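Local structure of ComZ (Thermus thermophilus, 6QVI) at residues V71-V76 and L98-Q103; A102-L107 and T126-N131; G159-G164 and R213-K218; S398-V403 and P505-S510; G426-H431 and I497-E502. The protein is a competence-associated pilin with a beta-solenoid domain that probably acts as a DNA receptor at the pilus tip during natural transformation. All blocks are in the same frame, centred on the assembly; numbering follows the deposited sequence.

Contact 1 of 5, residues V71-V76 and L98-Q103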
# COMPACT_ATOMS: atom_id res chain seq x y z
N VAL A 71 1.92 11.79 -27.54
CA VAL A 71 2.83 12.66 -28.25
C VAL A 71 2.05 13.91 -28.53
O VAL A 71 1.00 13.89 -29.11
CB VAL A 71 3.32 12.06 -29.54
CG1 VAL A 71 4.55 12.81 -30.00
CG2 VAL A 71 3.66 10.61 -29.34
N ASN A 72 2.58 15.01 -28.06
CA ASN A 72 1.93 16.30 -28.19
C ASN A 72 0.51 16.16 -27.73
O ASN A 72 -0.40 16.42 -28.47
CB ASN A 72 1.97 16.82 -29.61
CG ASN A 72 3.33 17.26 -30.00
OD1 ASN A 72 4.00 17.94 -29.25
ND2 ASN A 72 3.75 16.88 -31.18
N ASN A 73 0.32 15.64 -26.53
CA ASN A 73 -0.97 15.37 -25.95
C ASN A 73 -1.96 14.58 -26.77
O ASN A 73 -3.13 14.72 -26.57
CB ASN A 73 -1.63 16.66 -25.52
CG ASN A 73 -0.79 17.46 -24.59
OD1 ASN A 73 -0.32 16.96 -23.59
ND2 ASN A 73 -0.59 18.71 -24.93
N ARG A 74 -1.53 13.68 -27.63
CA ARG A 74 -2.45 12.97 -28.45
C ARG A 74 -1.99 11.55 -28.63
O ARG A 74 -0.82 11.27 -28.66
CB ARG A 74 -2.54 13.74 -29.76
CG ARG A 74 -2.79 12.96 -31.02
CD ARG A 74 -2.45 13.78 -32.25
NE ARG A 74 -2.01 12.94 -33.35
CZ ARG A 74 -2.82 12.36 -34.22
NH1 ARG A 74 -4.11 12.53 -34.14
NH2 ARG A 74 -2.33 11.61 -35.18
N LEU A 75 -2.93 10.63 -28.73
CA LEU A 75 -2.61 9.25 -28.90
C LEU A 75 -3.65 8.59 -29.74
O LEU A 75 -4.78 8.55 -29.39
CB LEU A 75 -2.57 8.58 -27.55
CG LEU A 75 -2.66 7.08 -27.60
CD1 LEU A 75 -1.34 6.56 -28.09
CD2 LEU A 75 -2.93 6.53 -26.23
N VAL A 76 -3.25 7.99 -30.84
CA VAL A 76 -4.22 7.40 -31.74
C VAL A 76 -4.52 5.98 -31.32
O VAL A 76 -3.64 5.12 -31.33
CB VAL A 76 -3.73 7.45 -33.20
CG1 VAL A 76 -4.71 6.71 -34.07
CG2 VAL A 76 -3.63 8.91 -33.63
N LEU A 98 -7.25 9.75 -28.71
CA LEU A 98 -7.32 10.06 -27.29
C LEU A 98 -6.41 11.25 -27.02
O LEU A 98 -5.24 11.23 -27.39
CB LEU A 98 -6.88 8.87 -26.43
CG LEU A 98 -6.83 9.22 -24.94
CD1 LEU A 98 -8.20 9.65 -24.49
CD2 LEU A 98 -6.30 8.07 -24.08
N TYR A 99 -6.98 12.30 -26.43
CA TYR A 99 -6.25 13.53 -26.14
C TYR A 99 -6.22 13.81 -24.64
O TYR A 99 -7.26 13.73 -23.97
CB TYR A 99 -6.90 14.72 -26.85
CG TYR A 99 -7.06 14.54 -28.33
CD1 TYR A 99 -8.19 13.92 -28.85
CD2 TYR A 99 -6.10 15.01 -29.21
CE1 TYR A 99 -8.36 13.77 -30.20
CE2 TYR A 99 -6.26 14.88 -30.56
CZ TYR A 99 -7.39 14.26 -31.07
OH TYR A 99 -7.50 14.11 -32.46
N LYS A 100 -5.06 14.18 -24.12
CA LYS A 100 -4.98 14.59 -22.72
C LYS A 100 -4.92 16.10 -22.64
O LYS A 100 -4.40 16.78 -23.53
CB LYS A 100 -3.78 13.97 -22.01
CG LYS A 100 -2.51 14.75 -22.09
CD LYS A 100 -1.39 14.01 -21.39
CE LYS A 100 -0.71 14.90 -20.41
NZ LYS A 100 0.63 14.32 -20.16
N ASP A 101 -5.48 16.63 -21.55
CA ASP A 101 -5.45 18.06 -21.29
C ASP A 101 -4.05 18.51 -20.90
O ASP A 101 -3.38 17.88 -20.08
CB ASP A 101 -6.42 18.39 -20.16
CG ASP A 101 -6.75 19.87 -20.08
OD1 ASP A 101 -7.81 20.28 -20.61
OD2 ASP A 101 -5.95 20.61 -19.47
N ALA A 102 -3.63 19.65 -21.45
CA ALA A 102 -2.30 20.15 -21.13
C ALA A 102 -2.18 20.52 -19.66
O ALA A 102 -1.16 20.24 -19.03
CB ALA A 102 -1.95 21.35 -22.01
N GLN A 103 -3.24 21.10 -19.08
CA GLN A 103 -3.17 21.59 -17.70
C GLN A 103 -3.40 20.46 -16.69
O GLN A 103 -2.51 20.13 -15.89
CB GLN A 103 -4.20 22.69 -17.48
CG GLN A 103 -4.39 23.62 -18.66
CD GLN A 103 -3.37 24.74 -18.69
OE1 GLN A 103 -2.86 25.17 -17.66
NE2 GLN A 103 -3.07 25.23 -19.89

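Contact 2 of 5, residues A102-L107 and T126-N131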
# COMPACT_ATOMS: atom_id res chain seq x y z
N ALA A 102 -3.63 19.65 -21.45
CA ALA A 102 -2.30 20.15 -21.13
C ALA A 102 -2.18 20.52 -19.66
O ALA A 102 -1.16 20.24 -19.03
CB ALA A 102 -1.95 21.35 -22.01
N GLN A 103 -3.24 21.10 -19.08
CA GLN A 103 -3.17 21.59 -17.70
C GLN A 103 -3.40 20.46 -16.69
O GLN A 103 -2.51 20.13 -15.89
CB GLN A 103 -4.20 22.69 -17.48
CG GLN A 103 -4.39 23.62 -18.66
CD GLN A 103 -3.37 24.74 -18.69
OE1 GLN A 103 -2.86 25.17 -17.66
NE2 GLN A 103 -3.07 25.23 -19.89
N ASP A 104 -4.60 19.88 -16.70
CA ASP A 104 -5.02 18.88 -15.74
C ASP A 104 -4.72 17.48 -16.27
O ASP A 104 -5.33 17.05 -17.26
CB ASP A 104 -6.51 19.09 -15.48
CG ASP A 104 -7.01 18.38 -14.25
OD1 ASP A 104 -6.50 17.29 -13.94
OD2 ASP A 104 -7.96 18.91 -13.62
N ASP A 105 -3.83 16.75 -15.60
CA ASP A 105 -3.43 15.42 -16.03
C ASP A 105 -4.49 14.36 -15.75
O ASP A 105 -4.21 13.16 -15.89
CB ASP A 105 -2.11 15.01 -15.36
CG ASP A 105 -2.20 14.99 -13.83
OD1 ASP A 105 -1.42 14.24 -13.20
OD2 ASP A 105 -3.06 15.72 -13.26
N GLN A 106 -5.69 14.77 -15.33
CA GLN A 106 -6.81 13.86 -15.10
C GLN A 106 -7.92 14.01 -16.14
O GLN A 106 -8.87 13.20 -16.12
CB GLN A 106 -7.39 14.06 -13.71
CG GLN A 106 -6.36 14.17 -12.66
CD GLN A 106 -6.97 14.07 -11.29
OE1 GLN A 106 -6.56 13.26 -10.48
NE2 GLN A 106 -8.01 14.87 -11.05
N LEU A 107 -7.89 15.07 -16.94
CA LEU A 107 -8.90 15.33 -17.96
C LEU A 107 -8.48 14.70 -19.28
O LEU A 107 -7.42 15.03 -19.82
CB LEU A 107 -9.11 16.84 -18.10
CG LEU A 107 -9.60 17.45 -16.80
CD1 LEU A 107 -10.19 18.81 -17.03
CD2 LEU A 107 -10.66 16.49 -16.22
N THR A 126 -15.51 13.90 -22.89
CA THR A 126 -14.48 14.30 -21.95
C THR A 126 -14.71 13.58 -20.62
O THR A 126 -15.79 13.69 -20.02
CB THR A 126 -14.51 15.79 -21.69
OG1 THR A 126 -14.17 16.48 -22.89
CG2 THR A 126 -13.49 16.13 -20.59
N PHE A 127 -13.65 12.94 -20.13
CA PHE A 127 -13.68 12.25 -18.86
C PHE A 127 -12.73 12.90 -17.87
O PHE A 127 -11.72 13.49 -18.24
CB PHE A 127 -13.30 10.79 -19.00
CG PHE A 127 -13.96 10.11 -20.09
CD1 PHE A 127 -13.48 10.23 -21.38
CD2 PHE A 127 -15.08 9.34 -19.85
CE1 PHE A 127 -14.11 9.57 -22.42
CE2 PHE A 127 -15.72 8.70 -20.89
CZ PHE A 127 -15.22 8.81 -22.18
N ARG A 128 -12.94 12.59 -16.61
CA ARG A 128 -12.04 12.97 -15.57
C ARG A 128 -11.74 11.61 -14.99
O ARG A 128 -12.62 10.92 -14.59
CB ARG A 128 -12.71 13.84 -14.55
CG ARG A 128 -12.32 13.50 -13.14
CD ARG A 128 -11.89 14.73 -12.38
NE ARG A 128 -12.83 15.82 -12.53
CZ ARG A 128 -12.46 17.08 -12.65
NH1 ARG A 128 -11.17 17.38 -12.63
NH2 ARG A 128 -13.37 18.02 -12.79
N ILE A 129 -10.49 11.22 -14.99
CA ILE A 129 -10.07 9.90 -14.55
C ILE A 129 -8.94 10.04 -13.56
O ILE A 129 -7.90 10.64 -13.87
CB ILE A 129 -9.62 9.00 -15.71
CG1 ILE A 129 -10.67 8.99 -16.82
CG2 ILE A 129 -9.30 7.59 -15.19
CD1 ILE A 129 -10.23 8.13 -17.96
N SER A 130 -9.12 9.45 -12.36
CA SER A 130 -8.05 9.41 -11.37
C SER A 130 -8.05 8.04 -10.71
O SER A 130 -9.12 7.46 -10.48
CB SER A 130 -8.23 10.56 -10.37
OG SER A 130 -9.38 10.38 -9.57
N ASN A 131 -6.86 7.49 -10.50
CA ASN A 131 -6.74 6.18 -9.87
C ASN A 131 -6.52 6.26 -8.35
O ASN A 131 -6.17 7.30 -7.79
CB ASN A 131 -5.59 5.40 -10.52
CG ASN A 131 -5.97 4.84 -11.90
OD1 ASN A 131 -6.68 3.83 -12.00
ND2 ASN A 131 -5.53 5.52 -12.98

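Contact 3 of 5, residues G159-G164 and R213-K218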
# COMPACT_ATOMS: atom_id res chain seq x y z
N GLY A 159 9.88 2.88 -0.64
CA GLY A 159 9.59 4.28 -0.45
C GLY A 159 9.50 4.63 1.00
O GLY A 159 9.40 3.75 1.86
N VAL A 160 9.53 5.92 1.28
CA VAL A 160 9.29 6.42 2.60
C VAL A 160 8.38 7.63 2.45
O VAL A 160 8.72 8.56 1.81
CB VAL A 160 10.53 6.77 3.44
CG1 VAL A 160 11.80 6.22 2.89
CG2 VAL A 160 10.65 8.24 3.67
N TYR A 161 7.19 7.57 3.03
CA TYR A 161 6.22 8.63 2.98
C TYR A 161 6.14 9.21 4.35
O TYR A 161 6.08 8.50 5.30
CB TYR A 161 4.87 8.02 2.61
CG TYR A 161 3.69 8.96 2.41
CD1 TYR A 161 3.22 9.72 3.43
CD2 TYR A 161 3.02 9.01 1.22
CE1 TYR A 161 2.15 10.55 3.25
CE2 TYR A 161 1.95 9.82 1.04
CZ TYR A 161 1.52 10.59 2.07
OH TYR A 161 0.46 11.41 1.91
N VAL A 162 6.18 10.52 4.47
CA VAL A 162 6.09 11.13 5.75
C VAL A 162 4.99 12.15 5.66
O VAL A 162 4.93 12.85 4.70
CB VAL A 162 7.38 11.85 6.08
CG1 VAL A 162 7.26 12.56 7.39
CG2 VAL A 162 8.51 10.87 6.13
N VAL A 163 4.11 12.24 6.64
CA VAL A 163 3.08 13.24 6.52
C VAL A 163 3.49 14.60 7.05
O VAL A 163 3.26 15.58 6.39
CB VAL A 163 1.67 12.77 6.95
CG1 VAL A 163 1.61 11.31 7.18
CG2 VAL A 163 1.10 13.54 8.09
N GLY A 164 4.13 14.68 8.20
CA GLY A 164 4.54 15.97 8.71
C GLY A 164 3.54 16.65 9.60
O GLY A 164 2.55 16.08 9.93
N ARG A 213 8.03 10.94 -0.40
CA ARG A 213 6.96 11.91 -0.35
C ARG A 213 6.85 12.47 1.06
O ARG A 213 6.81 11.71 2.04
CB ARG A 213 5.61 11.32 -0.78
CG ARG A 213 5.54 10.85 -2.24
CD ARG A 213 4.10 10.59 -2.71
NE ARG A 213 4.00 9.29 -3.37
CZ ARG A 213 3.60 9.11 -4.63
NH1 ARG A 213 3.28 10.16 -5.37
NH2 ARG A 213 3.54 7.89 -5.14
N VAL A 214 6.73 13.77 1.15
CA VAL A 214 6.56 14.40 2.40
C VAL A 214 5.49 15.41 2.20
O VAL A 214 5.71 16.39 1.58
CB VAL A 214 7.81 15.13 2.80
CG1 VAL A 214 7.49 16.07 3.92
CG2 VAL A 214 8.86 14.16 3.21
N GLN A 215 4.33 15.16 2.74
CA GLN A 215 3.24 16.07 2.56
C GLN A 215 3.38 17.40 3.23
O GLN A 215 3.01 18.38 2.66
CB GLN A 215 1.95 15.44 3.00
CG GLN A 215 0.89 16.48 3.20
CD GLN A 215 -0.44 15.88 3.53
OE1 GLN A 215 -0.54 14.75 3.94
NE2 GLN A 215 -1.49 16.65 3.35
N TYR A 216 3.88 17.46 4.44
CA TYR A 216 4.04 18.75 5.08
C TYR A 216 5.43 18.91 5.61
O TYR A 216 5.83 18.19 6.46
CB TYR A 216 3.10 18.90 6.26
CG TYR A 216 1.64 19.01 5.92
CD1 TYR A 216 1.16 20.05 5.18
CD2 TYR A 216 0.75 18.09 6.37
CE1 TYR A 216 -0.16 20.14 4.87
CE2 TYR A 216 -0.57 18.18 6.07
CZ TYR A 216 -1.02 19.20 5.31
OH TYR A 216 -2.34 19.27 5.02
N GLY A 217 6.16 19.88 5.10
CA GLY A 217 7.51 20.14 5.56
C GLY A 217 8.60 20.10 4.53
O GLY A 217 8.35 19.81 3.39
N LYS A 218 9.80 20.45 4.94
CA LYS A 218 11.01 20.43 4.13
C LYS A 218 11.88 19.22 4.52
O LYS A 218 11.55 18.47 5.43
CB LYS A 218 11.78 21.74 4.29
CG LYS A 218 10.94 22.97 4.07
CD LYS A 218 11.57 24.17 4.73
CE LYS A 218 12.62 24.72 3.82
NZ LYS A 218 11.95 25.44 2.70

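Contact 4 of 5, residues S398-V403 and P505-S510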
# COMPACT_ATOMS: atom_id res chain seq x y z
N SER A 398 -3.97 -15.32 5.53
CA SER A 398 -3.53 -14.09 6.15
C SER A 398 -4.32 -13.91 7.43
O SER A 398 -5.35 -14.56 7.64
CB SER A 398 -3.68 -12.87 5.22
OG SER A 398 -5.03 -12.50 5.02
N ALA A 399 -3.81 -13.08 8.31
CA ALA A 399 -4.50 -12.85 9.57
C ALA A 399 -3.86 -11.65 10.25
O ALA A 399 -2.82 -11.15 9.79
CB ALA A 399 -4.45 -14.09 10.46
N THR A 400 -4.44 -11.23 11.36
CA THR A 400 -3.95 -10.08 12.09
C THR A 400 -3.98 -10.37 13.58
O THR A 400 -4.87 -11.06 14.08
CB THR A 400 -4.81 -8.84 11.83
OG1 THR A 400 -5.07 -8.73 10.42
CG2 THR A 400 -4.12 -7.58 12.30
N LEU A 401 -2.99 -9.80 14.28
CA LEU A 401 -2.93 -9.74 15.72
C LEU A 401 -2.97 -8.27 16.08
O LEU A 401 -2.08 -7.51 15.68
CB LEU A 401 -1.63 -10.33 16.26
CG LEU A 401 -1.50 -10.58 17.77
CD1 LEU A 401 -0.18 -11.33 18.00
CD2 LEU A 401 -1.63 -9.31 18.71
N ALA A 402 -3.95 -7.88 16.88
CA ALA A 402 -3.99 -6.50 17.35
C ALA A 402 -3.76 -6.49 18.85
O ALA A 402 -4.37 -7.27 19.58
CB ALA A 402 -5.32 -5.84 17.05
N VAL A 403 -2.89 -5.59 19.29
CA VAL A 403 -2.77 -5.22 20.69
C VAL A 403 -3.17 -3.76 20.75
O VAL A 403 -2.47 -2.89 20.22
CB VAL A 403 -1.37 -5.46 21.26
CG1 VAL A 403 -1.11 -6.94 21.53
CG2 VAL A 403 -0.33 -4.97 20.27
N PRO A 505 -3.53 -8.91 4.89
CA PRO A 505 -4.33 -8.89 6.12
C PRO A 505 -5.42 -7.82 6.06
O PRO A 505 -5.13 -6.62 6.04
CB PRO A 505 -3.29 -8.58 7.21
CG PRO A 505 -2.03 -9.12 6.67
CD PRO A 505 -2.08 -8.94 5.18
N ALA A 506 -6.67 -8.29 6.03
CA ALA A 506 -7.82 -7.41 5.86
C ALA A 506 -7.83 -6.28 6.89
O ALA A 506 -8.29 -5.16 6.59
CB ALA A 506 -9.12 -8.22 5.94
N LEU A 507 -7.38 -6.53 8.14
CA LEU A 507 -7.62 -5.48 9.11
C LEU A 507 -6.45 -4.49 9.22
O LEU A 507 -6.47 -3.62 10.10
CB LEU A 507 -7.98 -6.07 10.47
CG LEU A 507 -9.20 -7.00 10.49
CD1 LEU A 507 -9.27 -7.61 11.92
CD2 LEU A 507 -10.54 -6.41 10.03
N LEU A 508 -5.57 -4.50 8.27
CA LEU A 508 -4.51 -3.51 8.16
C LEU A 508 -4.99 -2.35 7.29
O LEU A 508 -5.99 -2.46 6.58
CB LEU A 508 -3.28 -4.17 7.52
CG LEU A 508 -2.22 -4.81 8.39
CD1 LEU A 508 -1.24 -3.78 8.92
CD2 LEU A 508 -2.89 -5.54 9.53
N PRO A 509 -4.35 -1.18 7.37
CA PRO A 509 -4.75 -0.07 6.49
C PRO A 509 -4.34 -0.32 5.04
O PRO A 509 -3.30 -0.91 4.77
CB PRO A 509 -3.99 1.13 7.08
CG PRO A 509 -3.59 0.71 8.45
CD PRO A 509 -3.36 -0.76 8.38
N SER A 510 -5.19 0.11 4.10
CA SER A 510 -4.79 0.12 2.68
C SER A 510 -4.80 1.58 2.20
O SER A 510 -5.80 2.08 1.69
CB SER A 510 -5.68 -0.81 1.82
OG SER A 510 -6.81 -0.13 1.29

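Contact 5 of 5, residues G426-H431 and I497-E502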
# COMPACT_ATOMS: atom_id res chain seq x y z
N GLY A 426 2.81 -21.86 3.81
CA GLY A 426 2.75 -20.98 2.66
C GLY A 426 3.99 -20.12 2.61
O GLY A 426 4.77 -20.12 3.53
N LEU A 427 4.17 -19.37 1.53
CA LEU A 427 5.36 -18.54 1.39
C LEU A 427 4.97 -17.08 1.18
O LEU A 427 3.93 -16.77 0.58
CB LEU A 427 6.24 -19.06 0.25
CG LEU A 427 7.06 -20.31 0.57
CD1 LEU A 427 7.21 -21.32 -0.64
CD2 LEU A 427 8.39 -19.88 1.12
N PHE A 428 5.83 -16.20 1.67
CA PHE A 428 5.62 -14.77 1.54
C PHE A 428 5.72 -14.34 0.08
O PHE A 428 6.63 -14.78 -0.63
CB PHE A 428 6.67 -14.02 2.35
CG PHE A 428 6.16 -12.79 3.02
CD1 PHE A 428 5.19 -12.87 4.01
CD2 PHE A 428 6.62 -11.53 2.65
CE1 PHE A 428 4.71 -11.74 4.64
CE2 PHE A 428 6.13 -10.39 3.26
CZ PHE A 428 5.18 -10.50 4.27
N PRO A 429 4.85 -13.44 -0.38
CA PRO A 429 3.82 -12.83 0.46
C PRO A 429 2.45 -13.45 0.25
O PRO A 429 1.45 -12.76 0.41
CB PRO A 429 3.82 -11.38 -0.01
CG PRO A 429 4.23 -11.46 -1.48
CD PRO A 429 4.86 -12.84 -1.72
N ASN A 430 2.44 -14.71 -0.12
CA ASN A 430 1.19 -15.36 -0.21
C ASN A 430 0.91 -15.93 1.16
O ASN A 430 0.03 -16.74 1.26
CB ASN A 430 1.27 -16.49 -1.21
CG ASN A 430 1.31 -16.00 -2.63
OD1 ASN A 430 1.40 -14.82 -2.88
ND2 ASN A 430 1.24 -16.92 -3.57
N HIS A 431 1.53 -15.45 2.22
CA HIS A 431 1.26 -15.98 3.53
C HIS A 431 1.80 -14.95 4.45
O HIS A 431 2.98 -14.88 4.66
CB HIS A 431 2.05 -17.24 3.70
CG HIS A 431 1.93 -17.83 5.05
ND1 HIS A 431 2.86 -18.70 5.56
CD2 HIS A 431 0.98 -17.68 6.01
CE1 HIS A 431 2.49 -19.06 6.77
NE2 HIS A 431 1.36 -18.46 7.07
N ILE A 497 8.29 -5.31 0.86
CA ILE A 497 7.83 -6.42 0.05
C ILE A 497 6.34 -6.24 -0.18
O ILE A 497 5.53 -6.38 0.75
CB ILE A 497 8.11 -7.77 0.71
CG1 ILE A 497 9.60 -7.97 0.90
CG2 ILE A 497 7.54 -8.91 -0.11
CD1 ILE A 497 9.96 -9.35 1.43
N ARG A 498 5.97 -5.97 -1.43
CA ARG A 498 4.57 -5.78 -1.77
C ARG A 498 3.79 -7.03 -1.43
O ARG A 498 4.26 -8.15 -1.66
CB ARG A 498 4.46 -5.45 -3.26
CG ARG A 498 3.13 -5.79 -3.91
CD ARG A 498 3.20 -5.59 -5.45
NE ARG A 498 2.99 -4.20 -5.86
CZ ARG A 498 3.39 -3.69 -7.02
NH1 ARG A 498 4.03 -4.45 -7.91
NH2 ARG A 498 3.14 -2.42 -7.31
N ILE A 499 2.62 -6.86 -0.83
CA ILE A 499 1.70 -7.96 -0.58
C ILE A 499 0.49 -7.76 -1.48
O ILE A 499 -0.16 -6.70 -1.42
CB ILE A 499 1.30 -8.07 0.90
CG1 ILE A 499 2.53 -7.92 1.79
CG2 ILE A 499 0.63 -9.39 1.18
CD1 ILE A 499 2.23 -8.11 3.29
N PRO A 500 0.18 -8.71 -2.37
CA PRO A 500 -0.94 -8.56 -3.30
C PRO A 500 -2.27 -8.32 -2.58
O PRO A 500 -2.49 -8.84 -1.48
CB PRO A 500 -0.95 -9.89 -4.07
CG PRO A 500 -0.11 -10.84 -3.26
CD PRO A 500 0.90 -9.99 -2.55
N LYS A 501 -3.14 -7.50 -3.19
CA LYS A 501 -4.30 -7.01 -2.44
C LYS A 501 -5.13 -8.19 -1.92
O LYS A 501 -5.58 -8.17 -0.77
CB LYS A 501 -5.18 -6.11 -3.32
CG LYS A 501 -6.51 -5.72 -2.66
CD LYS A 501 -6.42 -4.35 -1.95
CE LYS A 501 -7.64 -4.04 -1.08
NZ LYS A 501 -7.62 -4.87 0.18
N GLU A 502 -5.32 -9.23 -2.73
CA GLU A 502 -5.88 -10.47 -2.21
C GLU A 502 -4.80 -11.11 -1.36
O GLU A 502 -3.62 -11.02 -1.69
CB GLU A 502 -6.36 -11.42 -3.33
CG GLU A 502 -5.29 -12.18 -4.18
CD GLU A 502 -4.92 -11.47 -5.49
OE1 GLU A 502 -5.27 -11.98 -6.60
OE2 GLU A 502 -4.37 -10.37 -5.41

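Contact 1 of 5, residues V71-V76 and L98-Q103
At N73, chi1 of -55° sets CG beside the backbone N and anti to the carbonyl carbon. At K100, chi1 of 89° puts CG in the crowded place between backbone N and carbonyl carbon. The side chains cross at about a right angle, and N73 OD1 lies 3.5 Å from K100 CG, while N73 ND2 lies near A102 CB. The amide meets the aliphatic part of the lysine, whose NZ bonds to the backbone oxygen of A56. L75 and L98 are an antiparallel hydrogen-bonded pair: L75 N gives to L98 O at 2.7 Å, and L98 N to L75 O at 2.8 Å. Their side chains share one face of the sheet, where both touch F70. R74 and Y99, a non-hydrogen-bonded pair, run side by side on the other, with R74 CB 3.8 Å from Y99 CD2. Just before strand 74-76, K100 N gives to N73 O at 3.2 Å. An alanine in place of N73 would remove these OD1 and ND2 contacts and probably loosen the packing beside K100. The bonds across this sheet edge, probably in the pseudopilin-like domain, are all backbone to backbone, so side chains add packing rather than polar links.

Contact 2 of 5, residues A102-L107 and T126-N131
Q106 O is the main acceptor between these segments. It takes the N-H of I129 at 2.8 Å, nearly straight at 166° and in the carbonyl plane. The CA-H of R128 also points at it, with R128 CA 3.2 Å from Q106 O. One step on, L107 and R128 form an antiparallel non-hydrogen-bonded pair. F127 O takes the CA-H of L107, 3.4 Å from L107 CA. By backbone bonds F127 also pairs with F108, and L107 with D101. The loop before the pair is a type I turn from D104 to L107, closed by L107 N to D104 O at 3.3 Å. D104 OD1 accepts from Q106 N at 3.0 Å, which makes an Asx turn; the donor comes from above the carboxylate plane. D104 OD2 reaches R128 NH1 in a long salt bridge of 3.7 Å. L107 CD2 lies over one face of that guanidinium. The extended Q106 side chain brings OE1 to S130 CB at 3.2 Å. Q106 NE2 lies 4.1 Å from R128 CD, at the guanidinium's edge. S130 OG has its own partner, K515 O. A glycine in place of Q106 would lose the contacts with S130 CB and R128 CD and probably loosen the turn. One backbone bond and the turn bonds within 104-107 set L107, the start of strand 107-115, opposite R128, while the D104-R128 pair would probably add a weaker electrostatic pull.

Contact 3 of 5, residues G159-G164 and R213-K218
The Y216 ring carries Q215 CG on one face, over its centre and 3.5 Å above the plane; V163 O and G164 O approach it obliquely. The Y161 ring stacks with F140, and R213 CB approaches it obliquely, 4.0 Å from Y161 CD2. Y161 has CG anti to its backbone N (chi1 -176°), and its ring lies alongside the Q215 side chain, pointing the same way. Ring and amide planes stand 89° apart. The backbones run parallel, with Y161 beside R213 and V162 beside V214. V162 N gives to R213 O at 2.8 Å, and Q215 N to V162 O at 3.1 Å, both nearly along the C=O axis. Y216 N gives to V163 O at 2.8 Å, so backbone bonding continues past the last bridge, V162 with V214. A weak bond joins R213 N to V160 O. V162 CB packs on V214 CG2 at 4.0 Å. G164 has a positive phi, and its CA lies 3.4 Å from Y216 O; a CB would run into that oxygen, and the backbone angles also favour glycine. R213 turns its guanidinium to a salt bridge with D269. Such parallel, in-register stacking is that of successive coils of a beta-solenoid. Strand 160-162 sits between 139-141 and 212-214, and 237-239 follows on the far side of 212-214. V162 also packs on V173, and V214 on V239.

Contact 4 of 5, residues S398-V403 and P505-S510
S398 starts strand 398-406 with OG in the crowded place between its backbone N and carbonyl carbon. OG faces the proline ring of the other segment, 3.8 Å from P505 CA. A399 turns its methyl away and meets the proline through its backbone instead: A399 O lies 3.7 Å from P505 CB. T400 carries most of the contact. Its chi1 of -45° sets OG1 beside the backbone N and CG2 beside the carbonyl carbon. OG1 lies 3.7 Å from P505 CB and 3.9 Å from L507 CB, but its hydrogen bond goes to D373 OD1. The facing loop is a type I turn from P505 to L508, closed by L508 N to P505 O at 3.1 Å. It packs against a strand of the beta-solenoid, whose parallel neighbours are 374-377 and 432-437; L508 also touches V436 of the latter. CG2 of T400 meets L508 CD2 at 3.7 Å, the two side chains crossing obliquely. L507 leads off to helix 294-301, where it packs on C297 and L298, and its carbonyl oxygen bonds to W294 NE1. Beyond T400, L401 points away from the turn.

Contact 5 of 5, residues G426-H431 and I497-E502
F428 sets its ring against two isoleucines of the other segment. I497 CG2 comes at the ring edge, near its plane, 3.9 Å from F428 CD2. I499 CD1 meets the tip, 3.9 Å from F428 CZ. Both side chains cross the phenylalanine obliquely. The peptide bond between F428 and P429 is cis. P429 CB lies over one face of the F428 ring, 3.9 Å above the plane and toward the rim. P429 itself points at the 497-502 segment. Its CB packs on I499 CG2 at 3.9 Å. Its CG lies 3.3 Å from R498 O and 3.8 Å from P500 CD, where the two proline rings cross at about a right angle. R498 points away, and its NE makes a salt bridge with E136. Several polar groups of this loop bond outside the other segment. N430 O takes a hydrogen bond from N503 ND2. H431 ties the loop back on itself: ND1 gives to G426 O at 3.1 Å, with the donor well above the carbonyl plane. H431 NE2 is bonded to the backbone N of A391. These two bonds are consistent with a neutral imidazole carrying its proton on ND1. Between the segments there is no hydrogen bond. The loop leading into strand 432-437 of the beta-solenoid thus meets the chain on its way from strand 491-496 to strand 517-529 mostly through hydrocarbon, with two backbone oxygens, R498 O and P429 O, lying against carbon.

In the fold
Contacts 1 and 2 belong to one antiparallel sheet and share A102 and Q103; their centres lie about 11 Å apart. D101 N of the first probably bonds to L107 O of the second, at 3.1 Å. Contacts 3, 4 and 5 lie in the strand-rich region after this sheet, the beta-solenoid domain. Contacts 4 and 5 adjoin in sequence, with centres about 13 Å apart, and 426-431/497-502 is nested inside the loop closed by 398-403/505-510. Contact 3 lies about 24 Å from contact 4, centre to centre. Contacts 1 and 4 are the most distant pair, about 42 Å between centres. The chain after 505-510 returns to the first sheet as strand 517-529.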